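Local coordinates for VP1 (PDB 4FMH), which forms the pentameric building blocks of the Merkel cell polyomavirus capsid and binds sialylated glycans through loops of its jelly-roll domain, consistent with attachment to host cells, at residues T47-Q53 / K268-G273; I166-R172 / D182-A187; V9-V15 / R283-K288. The contacts are given in a common frame with arbitrary orientation. Numbering follows the deposited sequence.

How the contacts relate
The three contacts are nested along the chain: contact 3 closes the largest loop, contact 1 lies inside it, and contact 2 inside contact 1. Contacts 1 and 3 share strand 269-287 of the jelly roll, contact 1 at its start and contact 3 at its end, on opposite sides of the chain's centre, with contact centres 46 Å apart. Contact 1 holds Tyr50, Asp51 and Lys268 of the sialic acid pocket; contact 3, at the other end, joins the first and last modelled residues. Contact 2 packs a short helix against an outer strand of a separate three-stranded sheet, its centre 27 Å from that of contact 1 and 35 Å from that of contact 3. No two of them touch.

Contact 1: residues T47-Q53 / K268-G273; sequences TYTYDLQ and KMALHG. With SIA (N-acetyl-alpha-neuraminic acid), chain U.
Segment 47-53 runs roughly antiparallel (145°) to the start of strand 269-287, with one backbone bridge, Tyr48 to His272 (CA-CA 4.5 Å). Thr47 has positive phi (82°); Tyr48 to Gln53 are extended. Thr47 O accepts from Gly273 N (3.1 Å) and His272 ND1 (2.8 Å). Thr49 N donates to Leu271 O (3.0 Å); its OG1 (chi1 p) accepts from Leu271 N (2.9 Å) and donates to Tyr50 O (2.7 Å). Leu52 N donates to Met269 O (2.8 Å); a water accepts from Met269 N (2.9 Å) and donates to Leu52 O (2.7 Å). This pairing of loop and strand at one end of the jelly roll builds part of the sialic acid site. Asp51 OD1 (chi1 m) accepts from SIA N5 (2.8 Å) and a water (2.7 Å) bonded by Lys268 NZ (2.8 Å); OD2 salt-bridges Lys264. Lys268 NZ (rotamer mmtp) donates to SIA O1B (3.2 Å). Tyr48 (chi1 m) and His272 (chi1 t) form an offset stack, centroids 4.0 Å apart; Tyr48 OH bonds Leu149 O of a neighbouring subunit.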
# COMPACT_ATOMS: atom_id res chain seq x y z
N THR B 47 -2.29 19.60 22.98
CA THR B 47 -2.09 18.70 21.81
C THR B 47 -3.19 17.66 21.64
O THR B 47 -3.08 16.76 20.80
CB THR B 47 -0.65 18.06 21.71
OG1 THR B 47 -0.53 16.94 22.60
CG2 THR B 47 0.45 19.08 21.99
N TYR B 48 -4.26 17.80 22.41
CA TYR B 48 -5.45 16.95 22.31
C TYR B 48 -6.73 17.79 22.18
O TYR B 48 -6.72 19.01 22.41
CB TYR B 48 -5.59 16.04 23.54
CG TYR B 48 -4.45 15.08 23.77
CD1 TYR B 48 -4.52 13.76 23.30
CD2 TYR B 48 -3.31 15.47 24.49
CE1 TYR B 48 -3.48 12.86 23.51
CE2 TYR B 48 -2.27 14.57 24.71
CZ TYR B 48 -2.36 13.28 24.22
OH TYR B 48 -1.34 12.39 24.43
N THR B 49 -7.81 17.12 21.82
CA THR B 49 -9.15 17.67 21.94
C THR B 49 -9.67 17.28 23.32
O THR B 49 -8.98 16.61 24.09
CB THR B 49 -10.12 17.09 20.88
OG1 THR B 49 -10.24 15.67 21.06
CG2 THR B 49 -9.64 17.38 19.46
N TYR B 50 -10.89 17.71 23.64
CA TYR B 50 -11.65 17.08 24.72
C TYR B 50 -12.31 15.82 24.16
O TYR B 50 -11.91 15.31 23.11
CB TYR B 50 -12.68 18.04 25.34
CG TYR B 50 -12.10 19.08 26.29
CD1 TYR B 50 -10.73 19.11 26.59
CD2 TYR B 50 -12.93 20.01 26.92
CE1 TYR B 50 -10.21 20.05 27.47
CE2 TYR B 50 -12.42 20.95 27.81
CZ TYR B 50 -11.06 20.97 28.07
OH TYR B 50 -10.55 21.90 28.95
N ASP B 51 -13.33 15.31 24.85
CA ASP B 51 -13.96 14.06 24.40
C ASP B 51 -14.95 14.30 23.28
O ASP B 51 -15.87 15.12 23.40
CB ASP B 51 -14.59 13.33 25.59
CG ASP B 51 -13.58 13.01 26.67
OD1 ASP B 51 -13.92 13.16 27.87
OD2 ASP B 51 -12.43 12.63 26.33
N LEU B 52 -14.74 13.60 22.17
CA LEU B 52 -15.59 13.73 21.00
C LEU B 52 -16.76 12.76 21.09
O LEU B 52 -16.57 11.55 21.24
CB LEU B 52 -14.77 13.49 19.72
CG LEU B 52 -13.69 14.55 19.44
CD1 LEU B 52 -12.55 13.95 18.63
CD2 LEU B 52 -14.28 15.77 18.74
N GLN B 53 -17.97 13.30 21.01
CA GLN B 53 -19.19 12.52 21.15
C GLN B 53 -20.31 13.08 20.28
O GLN B 53 -20.48 14.30 20.21
CB GLN B 53 -19.70 12.55 22.60
CG GLN B 53 -18.77 11.97 23.66
CD GLN B 53 -19.46 11.84 25.00
OE1 GLN B 53 -20.19 10.88 25.24
NE2 GLN B 53 -19.23 12.80 25.88
N LYS B 268 -14.55 7.09 26.26
CA LYS B 268 -14.34 8.42 25.70
C LYS B 268 -13.12 8.41 24.79
O LYS B 268 -12.16 7.67 25.01
CB LYS B 268 -14.16 9.47 26.81
CG LYS B 268 -15.31 9.56 27.81
CD LYS B 268 -16.52 10.29 27.26
CE LYS B 268 -17.68 10.29 28.26
NZ LYS B 268 -17.46 11.21 29.42
N MET B 269 -13.18 9.23 23.74
CA MET B 269 -12.09 9.36 22.78
C MET B 269 -11.78 10.82 22.48
O MET B 269 -12.69 11.63 22.30
CB MET B 269 -12.45 8.64 21.48
CG MET B 269 -12.69 7.13 21.67
SD MET B 269 -13.65 6.40 20.35
CE MET B 269 -12.64 6.77 18.92
N ALA B 270 -10.49 11.13 22.40
CA ALA B 270 -10.01 12.46 22.05
C ALA B 270 -8.99 12.37 20.91
O ALA B 270 -8.17 11.45 20.89
CB ALA B 270 -9.39 13.14 23.27
N LEU B 271 -9.04 13.31 19.97
CA LEU B 271 -8.03 13.35 18.91
C LEU B 271 -6.71 13.96 19.42
O LEU B 271 -6.70 14.69 20.41
CB LEU B 271 -8.55 14.09 17.67
CG LEU B 271 -9.53 13.33 16.78
CD1 LEU B 271 -10.19 14.29 15.82
CD2 LEU B 271 -8.84 12.17 16.02
N HIS B 272 -5.62 13.64 18.73
CA HIS B 272 -4.28 14.02 19.14
C HIS B 272 -3.52 14.47 17.90
O HIS B 272 -3.72 13.92 16.81
CB HIS B 272 -3.58 12.82 19.80
CG HIS B 272 -2.20 13.09 20.31
ND1 HIS B 272 -1.85 14.22 21.01
CD2 HIS B 272 -1.08 12.32 20.27
CE1 HIS B 272 -0.58 14.16 21.35
NE2 HIS B 272 -0.09 13.02 20.92
N GLY B 273 -2.67 15.47 18.06
CA GLY B 273 -1.82 15.94 16.96
C GLY B 273 -0.37 15.99 17.36
O GLY B 273 -0.05 15.94 18.55
C1 SIA U . -13.90 10.05 31.45
C2 SIA U . -13.09 10.91 32.43
C3 SIA U . -11.66 11.08 31.88
C4 SIA U . -11.54 12.08 30.72
C5 SIA U . -12.24 13.40 31.04
C6 SIA U . -13.67 13.18 31.55
C7 SIA U . -14.27 14.52 32.03
C8 SIA U . -15.80 14.52 32.18
C9 SIA U . -16.29 13.78 33.42
C10 SIA U . -11.59 15.41 29.80
C11 SIA U . -11.65 16.13 28.49
N5 SIA U . -12.21 14.23 29.85
O1A SIA U . -13.31 9.17 30.79
O1B SIA U . -15.14 10.23 31.34
O4 SIA U . -10.16 12.35 30.42
O6 SIA U . -13.70 12.21 32.62
O7 SIA U . -13.64 14.93 33.25
O8 SIA U . -16.29 15.86 32.23
O9 SIA U . -16.71 12.47 33.02
O10 SIA U . -11.00 15.90 30.75
O HOH W 1 -16.44 13.73 28.66
O HOH W 2 -15.80 10.32 23.46

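Contact 2: residues I166-R172 / D182-A187; sequences IETVLGR and DPQAKA
A short helix, 166-170, packs against the type I turn Asp182-Ala185 and the start of strand 186-189, an outer strand of this chain's three-stranded antiparallel sheet beside the jelly roll. The helix carries the i to i+4 bonds Leu170 N to Ile166 O and Gly171 N to Glu167 O (both 2.9 Å) and ends at Leu170; Gly171 (phi 72°) is the first residue to leave helical geometry. In the turn, Asp182 with chi1 t brings OD1 to Gln184 N (3.0 Å), an Asx turn, and Ala185 N bonds Asp182 O (2.9 Å); Ala185 centres an inverse gamma turn.

The helix comes closest at Ile166 and Ala185, CA atoms 5.9 Å apart. Ile166, rotamer mt, sets CG2 3.9 Å from Ala185 CB. Val169 (chi1 m) points at the strand, CG1 lying 3.7 Å from Lys186 O and 4.1 Å from Ala187 CB, and both Val169 and Ala187 also touch Trp200 of the sheet's other outer strand. Leu170, also mt, brings its end nearer the turn, CD2 3.7 Å from Gln184 CB. The CA-to-CB bond of Lys186 points away from the helix; its NZ is salt-bridged to Asp203. Beyond the helix, in the conformer given, Arg172 (chi1 p, chi2 and chi3 t, chi4 -99°) extends to Gln184 (chi1 m, chi2 t, chi3 75°), so Arg172 NH2 donates to Gln184 OE1 at 3.0 Å, at the guanidinium edge, near its plane.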
# COMPACT_ATOMS: atom_id res chain seq x y z
N ILE B 166 -17.73 29.26 8.47
CA ILE B 166 -18.44 29.75 7.29
C ILE B 166 -19.42 30.87 7.62
O ILE B 166 -19.49 31.88 6.91
CB ILE B 166 -19.14 28.60 6.51
CG1 ILE B 166 -18.09 27.60 5.98
CG2 ILE B 166 -19.97 29.15 5.35
CD1 ILE B 166 -18.67 26.44 5.14
N GLU B 167 -20.17 30.71 8.71
CA GLU B 167 -21.09 31.77 9.16
C GLU B 167 -20.35 33.10 9.37
O GLU B 167 -20.88 34.17 9.05
CB GLU B 167 -21.85 31.34 10.43
CG GLU B 167 -22.92 32.34 10.88
CD GLU B 167 -23.90 31.78 11.91
OE1 GLU B 167 -23.87 30.56 12.19
OE2 GLU B 167 -24.70 32.57 12.45
N THR B 168 -19.13 33.02 9.89
CA THR B 168 -18.28 34.20 10.08
C THR B 168 -18.05 34.96 8.77
O THR B 168 -18.18 36.18 8.73
CB THR B 168 -16.91 33.84 10.70
OG1 THR B 168 -17.09 32.90 11.76
CG2 THR B 168 -16.20 35.10 11.23
N VAL B 169 -17.68 34.24 7.70
CA VAL B 169 -17.35 34.89 6.43
C VAL B 169 -18.60 35.33 5.65
O VAL B 169 -18.56 36.34 4.95
CB VAL B 169 -16.40 34.04 5.54
CG1 VAL B 169 -15.16 33.61 6.32
CG2 VAL B 169 -17.11 32.83 4.97
N LEU B 170 -19.69 34.57 5.78
CA LEU B 170 -20.93 34.89 5.08
C LEU B 170 -21.74 36.01 5.75
O LEU B 170 -22.55 36.69 5.10
CB LEU B 170 -21.81 33.65 4.93
CG LEU B 170 -21.36 32.47 4.04
CD1 LEU B 170 -22.47 31.43 3.98
CD2 LEU B 170 -20.97 32.93 2.64
N GLY B 171 -21.54 36.19 7.06
CA GLY B 171 -22.32 37.16 7.83
C GLY B 171 -23.76 36.70 8.05
O GLY B 171 -24.63 37.51 8.40
N ARG B 172 -23.99 35.41 7.84
CA ARG B 172 -25.31 34.79 7.95
C ARG B 172 -25.15 33.29 8.16
O ARG B 172 -24.09 32.73 7.88
CB ARG B 172 -26.15 35.08 6.68
CG ARG B 172 -25.53 34.54 5.39
CD ARG B 172 -26.15 35.14 4.13
NE ARG B 172 -25.56 34.54 2.94
CZ ARG B 172 -24.59 35.10 2.21
NH1 ARG B 172 -24.11 36.29 2.54
NH2 ARG B 172 -24.12 34.47 1.14
N ASP B 182 -19.65 25.88 -2.04
CA ASP B 182 -20.26 27.21 -2.18
C ASP B 182 -19.11 28.21 -2.41
O ASP B 182 -18.27 28.39 -1.54
CB ASP B 182 -21.06 27.56 -0.93
CG ASP B 182 -21.54 29.02 -0.89
OD1 ASP B 182 -21.51 29.74 -1.91
OD2 ASP B 182 -21.97 29.46 0.20
N PRO B 183 -19.08 28.84 -3.59
CA PRO B 183 -17.99 29.77 -3.94
C PRO B 183 -17.87 30.97 -2.99
O PRO B 183 -16.81 31.59 -2.91
CB PRO B 183 -18.36 30.25 -5.34
CG PRO B 183 -19.28 29.22 -5.87
CD PRO B 183 -20.05 28.72 -4.69
N GLN B 184 -18.94 31.29 -2.26
CA GLN B 184 -18.89 32.40 -1.31
C GLN B 184 -18.20 32.00 0.00
O GLN B 184 -17.76 32.87 0.75
CB GLN B 184 -20.28 32.94 -1.04
CG GLN B 184 -20.95 33.57 -2.25
CD GLN B 184 -22.34 34.06 -1.94
OE1 GLN B 184 -22.52 35.10 -1.30
NE2 GLN B 184 -23.34 33.33 -2.41
N ALA B 185 -18.12 30.70 0.28
CA ALA B 185 -17.52 30.21 1.52
C ALA B 185 -16.00 30.13 1.40
O ALA B 185 -15.43 29.04 1.29
CB ALA B 185 -18.11 28.85 1.92
N LYS B 186 -15.35 31.29 1.39
CA LYS B 186 -13.90 31.36 1.23
C LYS B 186 -13.25 32.18 2.34
O LYS B 186 -13.88 33.06 2.93
CB LYS B 186 -13.53 31.91 -0.15
CG LYS B 186 -13.89 30.97 -1.30
CD LYS B 186 -13.30 31.43 -2.63
CE LYS B 186 -13.87 30.64 -3.80
NZ LYS B 186 -13.43 29.23 -3.78
N ALA B 187 -11.99 31.87 2.63
CA ALA B 187 -11.24 32.58 3.67
C ALA B 187 -9.75 32.46 3.39
O ALA B 187 -9.33 31.70 2.52
CB ALA B 187 -11.57 32.02 5.05
O HOH W 3 -23.83 31.16 0.47

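Contact 3: residues V9-V15 / R283-K288; sequences VEVLSVV and RKRWVK
Near the chain's modelled ends, strands 11-14 and 283-287 pair antiparallel in the jelly-roll sheet (143° between directions, axes 4.6 Å apart). Val11-Val287 and Val14-Arg285 are non-hydrogen-bonded pairs; the register slips by one between them, a beta bulge. Trp286 lies opposite the bulge, its O accepting from Leu12 N (2.8 Å) and its N donating to Ser13 O (3.1 Å). After it, Val15 N bonds Lys284 O (3.0 Å). Trp286 CB meets Leu12 CB (3.9 Å), and with chi1 m and chi2 111° the indole turns one face to Val15 (chi1 t), a CH-pi contact with Val15 CG2 3.7 Å from the five-membered ring's centroid. Lys288 (chi1 t, chi2 p) carries on the pairing, its N donating to Glu10 O at 2.6 Å; its CG lies 3.6 Å from Glu10 OE1 and its end leads away. On the Val11 face, Arg285, salt-bridged through NE to Glu93, slots its guanidinium between Val11 CG1 and Val14 CG2, and its NH1 donates to Leu12 O at 2.8 Å.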
# COMPACT_ATOMS: atom_id res chain seq x y z
N VAL B 9 2.98 41.55 -13.21
CA VAL B 9 3.67 40.71 -12.18
C VAL B 9 4.61 39.70 -12.87
O VAL B 9 4.56 38.50 -12.59
CB VAL B 9 2.66 39.99 -11.24
CG1 VAL B 9 3.33 39.59 -9.93
CG2 VAL B 9 1.44 40.88 -10.97
N GLU B 10 5.46 40.20 -13.77
CA GLU B 10 6.35 39.36 -14.57
C GLU B 10 7.53 38.85 -13.75
O GLU B 10 8.21 39.63 -13.08
CB GLU B 10 6.89 40.12 -15.78
CG GLU B 10 5.84 40.81 -16.64
CD GLU B 10 6.45 41.70 -17.71
OE1 GLU B 10 6.05 42.88 -17.81
OE2 GLU B 10 7.35 41.23 -18.44
N VAL B 11 7.79 37.55 -13.83
CA VAL B 11 8.93 36.95 -13.15
C VAL B 11 10.14 36.99 -14.09
O VAL B 11 10.05 36.57 -15.24
CB VAL B 11 8.63 35.49 -12.72
CG1 VAL B 11 9.87 34.83 -12.12
CG2 VAL B 11 7.49 35.47 -11.71
N LEU B 12 11.26 37.52 -13.60
CA LEU B 12 12.47 37.64 -14.42
C LEU B 12 13.51 36.61 -13.99
O LEU B 12 13.15 35.52 -13.54
CB LEU B 12 13.02 39.07 -14.39
CG LEU B 12 12.05 40.22 -14.70
CD1 LEU B 12 12.76 41.56 -14.57
CD2 LEU B 12 11.43 40.08 -16.09
N SER B 13 14.79 36.94 -14.14
CA SER B 13 15.87 36.01 -13.89
C SER B 13 16.18 35.82 -12.40
O SER B 13 15.91 36.70 -11.59
CB SER B 13 17.13 36.47 -14.62
OG SER B 13 17.40 37.83 -14.32
N VAL B 14 16.74 34.66 -12.07
CA VAL B 14 17.25 34.40 -10.72
C VAL B 14 18.43 35.34 -10.45
O VAL B 14 19.27 35.54 -11.32
CB VAL B 14 17.65 32.90 -10.56
CG1 VAL B 14 18.53 32.67 -9.34
CG2 VAL B 14 16.41 32.01 -10.50
N VAL B 15 18.47 35.91 -9.25
CA VAL B 15 19.57 36.79 -8.84
C VAL B 15 20.85 35.97 -8.64
O VAL B 15 20.85 34.98 -7.92
CB VAL B 15 19.24 37.57 -7.54
CG1 VAL B 15 20.42 38.44 -7.09
CG2 VAL B 15 17.99 38.43 -7.73
N ARG B 283 15.68 31.52 -2.57
CA ARG B 283 16.66 32.26 -3.37
C ARG B 283 16.07 33.60 -3.79
O ARG B 283 14.85 33.78 -3.81
CB ARG B 283 17.08 31.45 -4.60
CG ARG B 283 15.96 31.25 -5.61
CD ARG B 283 16.42 30.49 -6.83
NE ARG B 283 15.28 30.15 -7.67
CZ ARG B 283 15.27 29.17 -8.57
NH1 ARG B 283 16.35 28.43 -8.77
NH2 ARG B 283 14.18 28.94 -9.28
N LYS B 284 16.94 34.55 -4.13
CA LYS B 284 16.51 35.86 -4.59
C LYS B 284 16.12 35.81 -6.07
O LYS B 284 16.83 35.23 -6.89
CB LYS B 284 17.61 36.90 -4.37
CG LYS B 284 17.96 37.16 -2.91
CD LYS B 284 19.16 38.10 -2.79
CE LYS B 284 19.61 38.26 -1.35
NZ LYS B 284 20.75 39.22 -1.23
N ARG B 285 14.98 36.41 -6.39
CA ARG B 285 14.46 36.44 -7.76
C ARG B 285 14.06 37.85 -8.17
O ARG B 285 13.38 38.55 -7.42
CB ARG B 285 13.25 35.50 -7.87
CG ARG B 285 12.49 35.59 -9.19
CD ARG B 285 13.17 34.79 -10.29
NE ARG B 285 12.87 33.37 -10.16
CZ ARG B 285 12.76 32.52 -11.18
NH1 ARG B 285 12.93 32.95 -12.43
NH2 ARG B 285 12.47 31.25 -10.95
N TRP B 286 14.49 38.27 -9.36
CA TRP B 286 14.05 39.55 -9.94
C TRP B 286 12.62 39.44 -10.46
O TRP B 286 12.28 38.46 -11.14
CB TRP B 286 14.96 39.97 -11.10
CG TRP B 286 16.31 40.49 -10.70
CD1 TRP B 286 17.51 39.87 -10.90
CD2 TRP B 286 16.60 41.73 -10.05
NE1 TRP B 286 18.53 40.65 -10.41
CE2 TRP B 286 18.00 41.80 -9.88
CE3 TRP B 286 15.81 42.80 -9.59
CZ2 TRP B 286 18.63 42.89 -9.28
CZ3 TRP B 286 16.44 43.89 -8.98
CH2 TRP B 286 17.84 43.92 -8.83
N VAL B 287 11.79 40.42 -10.13
CA VAL B 287 10.39 40.46 -10.59
C VAL B 287 9.99 41.85 -11.07
O VAL B 287 10.49 42.85 -10.55
CB VAL B 287 9.38 39.98 -9.51
CG1 VAL B 287 9.63 38.53 -9.12
CG2 VAL B 287 9.41 40.90 -8.30
N LYS B 288 9.10 41.90 -12.05
CA LYS B 288 8.69 43.16 -12.69
C LYS B 288 7.30 43.60 -12.23
O LYS B 288 6.37 42.79 -12.15
CB LYS B 288 8.74 43.00 -14.22
CG LYS B 288 7.97 44.04 -15.03
CD LYS B 288 8.80 45.29 -15.30
CE LYS B 288 8.02 46.29 -16.13
NZ LYS B 288 8.80 47.54 -16.35
O HOH W 4 19.20 33.71 -6.37